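Local coordinates for Serine/threonine-protein kinase Tel1 (Chaetomium thermophilum, PDB 6SKY) that is a serine/threonine protein kinase of the ATM subfamily that probably acts as a DNA damage sensor, phosphorylating protein substrates at Ser/Thr-Gln sites to activate checkpoint signalling, at residues G2218-S2223 with S2257-E2262; S2630-L2635 with R2829-S2834. All coordinates share one frame; numbering follows the deposited sequence.

Contact 1: G2218-S2223 with S2257-E2262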
ATOM      1  N   GLY A2218      -2.224   2.897  10.237  1.00 30.71           N
ATOM      2  CA  GLY A2218      -1.237   1.843  10.206  1.00 30.71           C
ATOM      3  C   GLY A2218      -0.332   1.750  11.413  1.00 30.71           C
ATOM      4  O   GLY A2218       0.476   0.821  11.480  1.00 30.71           O
ATOM      5  N   GLU A2219      -0.434   2.672  12.365  1.00 30.11           N
ATOM      6  CA  GLU A2219       0.381   2.623  13.578  1.00 30.11           C
ATOM      7  C   GLU A2219      -0.306   1.717  14.584  1.00 30.11           C
ATOM      8  O   GLU A2219      -1.112   2.156  15.394  1.00 30.11           O
ATOM      9  CB  GLU A2219       0.579   4.012  14.156  1.00 30.11           C
ATOM     10  CG  GLU A2219       0.754   5.094  13.133  1.00 30.11           C
ATOM     11  CD  GLU A2219       1.982   4.898  12.296  1.00 30.11           C
ATOM     12  OE1 GLU A2219       1.850   4.844  11.060  1.00 30.11           O
ATOM     13  OE2 GLU A2219       3.084   4.793  12.869  1.00 30.11           O
ATOM     14  N   MET A2220       0.038   0.436  14.555  1.00 28.88           N
ATOM     15  CA  MET A2220      -0.624  -0.519  15.429  1.00 28.88           C
ATOM     16  C   MET A2220      -0.110  -0.431  16.859  1.00 28.88           C
ATOM     17  O   MET A2220      -0.898  -0.429  17.810  1.00 28.88           O
ATOM     18  CB  MET A2220      -0.440  -1.929  14.887  1.00 28.88           C
ATOM     19  CG  MET A2220      -1.082  -2.150  13.548  1.00 28.88           C
ATOM     20  SD  MET A2220      -1.197  -3.894  13.161  1.00 28.88           S
ATOM     21  CE  MET A2220      -2.222  -3.833  11.703  1.00 28.88           C
ATOM     22  N   ILE A2221       1.205  -0.363  17.038  1.00 24.24           N
ATOM     23  CA  ILE A2221       1.726  -0.391  18.396  1.00 24.24           C
ATOM     24  C   ILE A2221       1.414   0.907  19.115  1.00 24.24           C
ATOM     25  O   ILE A2221       1.139   0.902  20.316  1.00 24.24           O
ATOM     26  CB  ILE A2221       3.231  -0.697  18.393  1.00 24.24           C
ATOM     27  CG1 ILE A2221       3.524  -1.908  17.516  1.00 24.24           C
ATOM     28  CG2 ILE A2221       3.704  -0.991  19.784  1.00 24.24           C
ATOM     29  CD1 ILE A2221       2.821  -3.147  17.939  1.00 24.24           C
ATOM     30  N   SER A2222       1.422   2.031  18.403  1.00 24.83           N
ATOM     31  CA  SER A2222       1.078   3.298  19.033  1.00 24.83           C
ATOM     32  C   SER A2222      -0.368   3.303  19.497  1.00 24.83           C
ATOM     33  O   SER A2222      -0.674   3.768  20.599  1.00 24.83           O
ATOM     34  CB  SER A2222       1.328   4.442  18.062  1.00 24.83           C
ATOM     35  OG  SER A2222       2.550   4.261  17.385  1.00 24.83           O
ATOM     36  N   SER A2223      -1.269   2.774  18.672  1.00 21.24           N
ATOM     37  CA  SER A2223      -2.672   2.678  19.045  1.00 21.24           C
ATOM     38  C   SER A2223      -2.873   1.776  20.251  1.00 21.24           C
ATOM     39  O   SER A2223      -3.647   2.103  21.158  1.00 21.24           O
ATOM     40  CB  SER A2223      -3.473   2.168  17.860  1.00 21.24           C
ATOM     41  OG  SER A2223      -4.671   1.565  18.284  1.00 21.24           O
ATOM     42  N   SER A2257      -4.380  -9.003  19.406  1.00 20.04           N
ATOM     43  CA  SER A2257      -4.388 -10.248  18.645  1.00 20.04           C
ATOM     44  C   SER A2257      -4.004 -10.022  17.195  1.00 20.04           C
ATOM     45  O   SER A2257      -3.309 -10.848  16.601  1.00 20.04           O
ATOM     46  CB  SER A2257      -5.758 -10.905  18.711  1.00 20.04           C
ATOM     47  OG  SER A2257      -6.143 -11.144  20.045  1.00 20.04           O
ATOM     48  N   VAL A2258      -4.469  -8.930  16.592  1.00 20.43           N
ATOM     49  CA  VAL A2258      -4.147  -8.673  15.192  1.00 20.43           C
ATOM     50  C   VAL A2258      -2.656  -8.430  15.012  1.00 20.43           C
ATOM     51  O   VAL A2258      -2.057  -8.886  14.035  1.00 20.43           O
ATOM     52  CB  VAL A2258      -4.978  -7.494  14.660  1.00 20.43           C
ATOM     53  CG1 VAL A2258      -4.420  -6.988  13.363  1.00 20.43           C
ATOM     54  CG2 VAL A2258      -6.393  -7.914  14.472  1.00 20.43           C
ATOM     55  N   ALA A2259      -2.034  -7.714  15.937  1.00 20.99           N
ATOM     56  CA  ALA A2259      -0.620  -7.383  15.849  1.00 20.99           C
ATOM     57  C   ALA A2259       0.287  -8.467  16.403  1.00 20.99           C
ATOM     58  O   ALA A2259       1.506  -8.323  16.320  1.00 20.99           O
ATOM     59  CB  ALA A2259      -0.340  -6.075  16.580  1.00 20.99           C
ATOM     60  N   ARG A2260      -0.272  -9.542  16.955  1.00 22.92           N
ATOM     61  CA  ARG A2260       0.494 -10.636  17.547  1.00 22.92           C
ATOM     62  C   ARG A2260       1.406 -10.148  18.656  1.00 22.92           C
ATOM     63  O   ARG A2260       2.454 -10.732  18.910  1.00 22.92           O
ATOM     64  CB  ARG A2260       1.313 -11.384  16.503  1.00 22.92           C
ATOM     65  CG  ARG A2260       0.529 -11.909  15.348  1.00 22.92           C
ATOM     66  CD  ARG A2260      -0.397 -12.975  15.791  1.00 22.92           C
ATOM     67  NE  ARG A2260      -1.057 -13.601  14.659  1.00 22.92           N
ATOM     68  CZ  ARG A2260      -0.653 -14.736  14.108  1.00 22.92           C
ATOM     69  NH1 ARG A2260      -1.308 -15.244  13.077  1.00 22.92           N
ATOM     70  NH2 ARG A2260       0.405 -15.362  14.592  1.00 22.92           N
ATOM     71  N   LEU A2261       1.012  -9.075  19.330  1.00 23.32           N
ATOM     72  CA  LEU A2261       1.892  -8.429  20.287  1.00 23.32           C
ATOM     73  C   LEU A2261       2.084  -9.248  21.548  1.00 23.32           C
ATOM     74  O   LEU A2261       3.045  -9.012  22.279  1.00 23.32           O
ATOM     75  CB  LEU A2261       1.338  -7.056  20.637  1.00 23.32           C
ATOM     76  CG  LEU A2261       2.318  -6.054  21.212  1.00 23.32           C
ATOM     77  CD1 LEU A2261       3.442  -5.864  20.243  1.00 23.32           C
ATOM     78  CD2 LEU A2261       1.616  -4.761  21.455  1.00 23.32           C
ATOM     79  N   GLU A2262       1.196 -10.192  21.827  1.00 26.73           N
ATOM     80  CA  GLU A2262       1.315 -11.046  22.996  1.00 26.73           C
ATOM     81  C   GLU A2262       0.849 -12.439  22.631  1.00 26.73           C
ATOM     82  O   GLU A2262       0.166 -12.642  21.626  1.00 26.73           O
ATOM     83  CB  GLU A2262       0.505 -10.517  24.174  1.00 26.73           C
ATOM     84  CG  GLU A2262       1.005  -9.194  24.693  1.00 26.73           C
ATOM     85  CD  GLU A2262       0.079  -8.578  25.698  1.00 26.73           C
ATOM     86  OE1 GLU A2262      -0.733  -9.321  26.278  1.00 26.73           O
ATOM     87  OE2 GLU A2262       0.158  -7.352  25.905  1.00 26.73           O
TER

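Contact 2: S2630-L2635 with R2829-S2834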
ATOM      1  N   SER A2630     -24.138 -12.635  -2.185  1.00 21.69           N
ATOM      2  CA  SER A2630     -24.549 -11.289  -2.559  1.00 21.69           C
ATOM      3  C   SER A2630     -24.894 -10.446  -1.343  1.00 21.69           C
ATOM      4  O   SER A2630     -24.717  -9.226  -1.370  1.00 21.69           O
ATOM      5  CB  SER A2630     -25.728 -11.349  -3.515  1.00 21.69           C
ATOM      6  OG  SER A2630     -25.376 -12.111  -4.645  1.00 21.69           O
ATOM      7  N   GLU A2631     -25.400 -11.059  -0.277  1.00 24.52           N
ATOM      8  CA  GLU A2631     -25.586 -10.307   0.957  1.00 24.52           C
ATOM      9  C   GLU A2631     -24.257  -9.894   1.561  1.00 24.52           C
ATOM     10  O   GLU A2631     -24.166  -8.838   2.189  1.00 24.52           O
ATOM     11  CB  GLU A2631     -26.381 -11.125   1.967  1.00 24.52           C
ATOM     12  CG  GLU A2631     -27.860 -11.171   1.704  1.00 24.52           C
ATOM     13  CD  GLU A2631     -28.542  -9.863   2.032  1.00 24.52           C
ATOM     14  OE1 GLU A2631     -27.921  -9.024   2.713  1.00 24.52           O
ATOM     15  OE2 GLU A2631     -29.702  -9.672   1.611  1.00 24.52           O
ATOM     16  N   LEU A2632     -23.230 -10.729   1.417  1.00 23.05           N
ATOM     17  CA  LEU A2632     -21.894 -10.312   1.837  1.00 23.05           C
ATOM     18  C   LEU A2632     -21.445  -9.063   1.105  1.00 23.05           C
ATOM     19  O   LEU A2632     -20.722  -8.239   1.667  1.00 23.05           O
ATOM     20  CB  LEU A2632     -20.874 -11.415   1.589  1.00 23.05           C
ATOM     21  CG  LEU A2632     -20.945 -12.678   2.422  1.00 23.05           C
ATOM     22  CD1 LEU A2632     -19.823 -13.575   2.006  1.00 23.05           C
ATOM     23  CD2 LEU A2632     -20.845 -12.328   3.867  1.00 23.05           C
ATOM     24  N   LEU A2633     -21.829  -8.924  -0.158  1.00 23.56           N
ATOM     25  CA  LEU A2633     -21.380  -7.763  -0.927  1.00 23.56           C
ATOM     26  C   LEU A2633     -21.835  -6.426  -0.347  1.00 23.56           C
ATOM     27  O   LEU A2633     -21.253  -5.396  -0.689  1.00 23.56           O
ATOM     28  CB  LEU A2633     -21.857  -7.847  -2.372  1.00 23.56           C
ATOM     29  CG  LEU A2633     -21.136  -8.788  -3.320  1.00 23.56           C
ATOM     30  CD1 LEU A2633     -21.610  -8.515  -4.721  1.00 23.56           C
ATOM     31  CD2 LEU A2633     -19.653  -8.604  -3.207  1.00 23.56           C
ATOM     32  N   LYS A2634     -22.855  -6.401   0.505  1.00 25.66           N
ATOM     33  CA  LYS A2634     -23.402  -5.145   1.012  1.00 25.66           C
ATOM     34  C   LYS A2634     -22.587  -4.524   2.132  1.00 25.66           C
ATOM     35  O   LYS A2634     -22.969  -3.465   2.629  1.00 25.66           O
ATOM     36  CB  LYS A2634     -24.822  -5.343   1.532  1.00 25.66           C
ATOM     37  CG  LYS A2634     -25.835  -5.698   0.496  1.00 25.66           C
ATOM     38  CD  LYS A2634     -27.215  -5.591   1.084  1.00 25.66           C
ATOM     39  CE  LYS A2634     -28.272  -6.043   0.104  1.00 25.66           C
ATOM     40  NZ  LYS A2634     -28.312  -7.520  -0.038  1.00 25.66           N
ATOM     41  N   LEU A2635     -21.499  -5.148   2.559  1.00 26.88           N
ATOM     42  CA  LEU A2635     -20.745  -4.686   3.713  1.00 26.88           C
ATOM     43  C   LEU A2635     -19.547  -3.838   3.334  1.00 26.88           C
ATOM     44  O   LEU A2635     -18.754  -3.486   4.208  1.00 26.88           O
ATOM     45  CB  LEU A2635     -20.283  -5.877   4.545  1.00 26.88           C
ATOM     46  CG  LEU A2635     -21.361  -6.870   4.955  1.00 26.88           C
ATOM     47  CD1 LEU A2635     -20.724  -8.111   5.521  1.00 26.88           C
ATOM     48  CD2 LEU A2635     -22.286  -6.241   5.963  1.00 26.88           C
ATOM     49  N   ARG A2829     -12.683 -11.151  -2.414  1.00 25.62           N
ATOM     50  CA  ARG A2829     -11.500 -11.725  -1.791  1.00 25.62           C
ATOM     51  C   ARG A2829     -11.155 -11.070  -0.464  1.00 25.62           C
ATOM     52  O   ARG A2829     -10.203 -11.501   0.184  1.00 25.62           O
ATOM     53  CB  ARG A2829     -10.299 -11.673  -2.738  1.00 25.62           C
ATOM     54  CG  ARG A2829     -10.035 -10.348  -3.330  1.00 25.62           C
ATOM     55  CD  ARG A2829      -8.610 -10.210  -3.785  1.00 25.62           C
ATOM     56  NE  ARG A2829      -8.303 -10.977  -4.979  1.00 25.62           N
ATOM     57  CZ  ARG A2829      -7.190 -10.812  -5.680  1.00 25.62           C
ATOM     58  NH1 ARG A2829      -6.963 -11.541  -6.756  1.00 25.62           N
ATOM     59  NH2 ARG A2829      -6.308  -9.910  -5.297  1.00 25.62           N
ATOM     60  N   GLU A2830     -11.904 -10.064  -0.035  1.00 30.32           N
ATOM     61  CA  GLU A2830     -11.828  -9.552   1.324  1.00 30.32           C
ATOM     62  C   GLU A2830     -12.872 -10.169   2.236  1.00 30.32           C
ATOM     63  O   GLU A2830     -12.979  -9.768   3.393  1.00 30.32           O
ATOM     64  CB  GLU A2830     -11.977  -8.034   1.327  1.00 30.32           C
ATOM     65  CG  GLU A2830     -10.674  -7.313   1.090  1.00 30.32           C
ATOM     66  CD  GLU A2830     -10.853  -5.976   0.406  1.00 30.32           C
ATOM     67  OE1 GLU A2830     -11.977  -5.434   0.433  1.00 30.32           O
ATOM     68  OE2 GLU A2830      -9.865  -5.470  -0.169  1.00 30.32           O
ATOM     69  N   GLU A2831     -13.649 -11.124   1.735  1.00 28.76           N
ATOM     70  CA  GLU A2831     -14.647 -11.858   2.497  1.00 28.76           C
ATOM     71  C   GLU A2831     -14.444 -13.351   2.336  1.00 28.76           C
ATOM     72  O   GLU A2831     -15.401 -14.114   2.399  1.00 28.76           O
ATOM     73  CB  GLU A2831     -16.060 -11.490   2.058  1.00 28.76           C
ATOM     74  CG  GLU A2831     -16.406 -10.043   2.181  1.00 28.76           C
ATOM     75  CD  GLU A2831     -16.846  -9.671   3.571  1.00 28.76           C
ATOM     76  OE1 GLU A2831     -17.296 -10.566   4.309  1.00 28.76           O
ATOM     77  OE2 GLU A2831     -16.743  -8.481   3.930  1.00 28.76           O
ATOM     78  N   ALA A2832     -13.208 -13.782   2.101  1.00 26.87           N
ATOM     79  CA  ALA A2832     -12.962 -15.188   1.822  1.00 26.87           C
ATOM     80  C   ALA A2832     -13.270 -16.065   3.024  1.00 26.87           C
ATOM     81  O   ALA A2832     -13.607 -17.241   2.858  1.00 26.87           O
ATOM     82  CB  ALA A2832     -11.521 -15.377   1.372  1.00 26.87           C
ATOM     83  N   ALA A2833     -13.185 -15.516   4.234  1.00 27.90           N
ATOM     84  CA  ALA A2833     -13.537 -16.283   5.422  1.00 27.90           C
ATOM     85  C   ALA A2833     -15.031 -16.561   5.483  1.00 27.90           C
ATOM     86  O   ALA A2833     -15.448 -17.676   5.810  1.00 27.90           O
ATOM     87  CB  ALA A2833     -13.080 -15.541   6.671  1.00 27.90           C
ATOM     88  N   SER A2834     -15.858 -15.565   5.161  1.00 25.78           N
ATOM     89  CA  SER A2834     -17.302 -15.766   5.168  1.00 25.78           C
ATOM     90  C   SER A2834     -17.747 -16.692   4.043  1.00 25.78           C
ATOM     91  O   SER A2834     -18.669 -17.495   4.220  1.00 25.78           O
ATOM     92  CB  SER A2834     -18.003 -14.422   5.068  1.00 25.78           C
ATOM     93  OG  SER A2834     -17.520 -13.533   6.051  1.00 25.78           O
TER

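Contact 1: G2218-S2223 with S2257-E2262
Val2258 opens the contact by offering CG1 to the methyl end of Met2220, with Met2220 CE 4.2 Å from Val2258 CG1. The thioether runs extended beyond CG, and the two side chains cross at about a right angle, the methionine methyl meeting one branch of the valine. CG1 is the branch of Val2258 that stands anti to its own backbone N (chi1 165°), and that placement turns it to the methionine. One residue on, Ala2259 points its methyl toward the start of the facing helix. Ala2259 CB sits 4.1 Å from Met2220 SD, and the same pair brings the backbones closest, CA to CA 6.9 Å. Met2220 thus touches the alanine methyl with its sulfur and the neighbouring valine with its terminal methyl. At Arg2260 the chain leaves helical geometry with positive phi, a Schellman motif whose bond from Arg2260 N to Ser2257 O is weak, and the guanidinium carries a salt bridge to Asp2922 of the second subunit. The turn then delivers Leu2261 to the facing helix. Both its methyls reach one atom: Ile2221 CD1 lies 3.6 Å from Leu2261 CD1 and 4.1 Å from Leu2261 CD2, so the end of the isoleucine faces the fork of the leucine. No hydrogen bond spans the segments; apolar side chains do the joining. Trp2215 of helix 2203-2217 packs on both Met2220 and Val2258, and Met2917 of the second subunit also covers Met2220. The contact sets the N-terminal start of helix 2220-2232, with Glu2219 at the N-cap, against the Schellman-capped C-terminal end of helix 2245-2259, an arrangement in keeping with the antiparallel helices of the TPR-like alpha solenoid that forms the FAT domain.

Contact 2: S2630-L2635 with R2829-S2834
Leu2632 and Ser2834 make the closest approach between the two segments. Both methyls of Leu2632, CD1 and CD2, stand 3.7 Å from Ser2834 CB, so the serine's methylene is received by the fork of the leucine. CG of Leu2632 lies anti to its carbonyl carbon (chi1 -69°), and from there the fork extends to the facing helix start. The carboxylate of Glu2831 supplies a second kind of meeting, polar oxygen against methyl. Glu2831 OE1 is 4.0 Å from Leu2632 CD2, and Glu2831 OE2 comes within 4.3 Å of Leu2635 CD1; these are van der Waals approaches, and no hydrogen bond links the segments. A bend at chi2 (-83°) folds the glutamate chain and brings its two oxygens up to different leucines. The carboxylate finds its hydrogen-bond partners in His2636 and Ser2834. Glu2831 OE2 is bonded to His2636 NE2, which links the carboxylate to the chain just beyond 2630-2635. A weak bond of 3.4 Å from Ser2834 OG to Glu2831 OE1 joins the N-cap residue of helix 2832-2843 to a residue three positions on. A separate ion pair stays within 2630-2635, where Lys2634 NZ meets Glu2631 OE2 at 3.0 Å on an exposed side of the turn. In the backbone, Lys2634 N bonds to Glu2631 O, with weak bonds from the residues before and after it. In the kinase fold, the C-terminal part of helix 2616-2632, which follows strand 2604-2611, and the turn after it thus rest on the start of helix 2832-2843, whose Ile2835 and Ile2838 also receive Leu2632; Leu2633 packs on the end of helix 2816-2828, and Arg2829 reaches helix 2916-2927 near the C-terminus.

Both contacts set a segment at a helix end against the start of another helix, and neither has a hydrogen bond between its segments. They share no helix: contact 1 belongs to the FAT domain and contact 2 to the kinase domain, their centres about 25 Å apart. Contact 1 lies at the surface of the chain, yet the second subunit covers much of it, and its chemistry is apolar throughout, aliphatic groups and one thioether. Contact 2, partly buried and nearer the chain centre, has no neighbouring subunit touching its segments; there leucines meet a carboxylate and a serine, whose polar atoms bond within the chain.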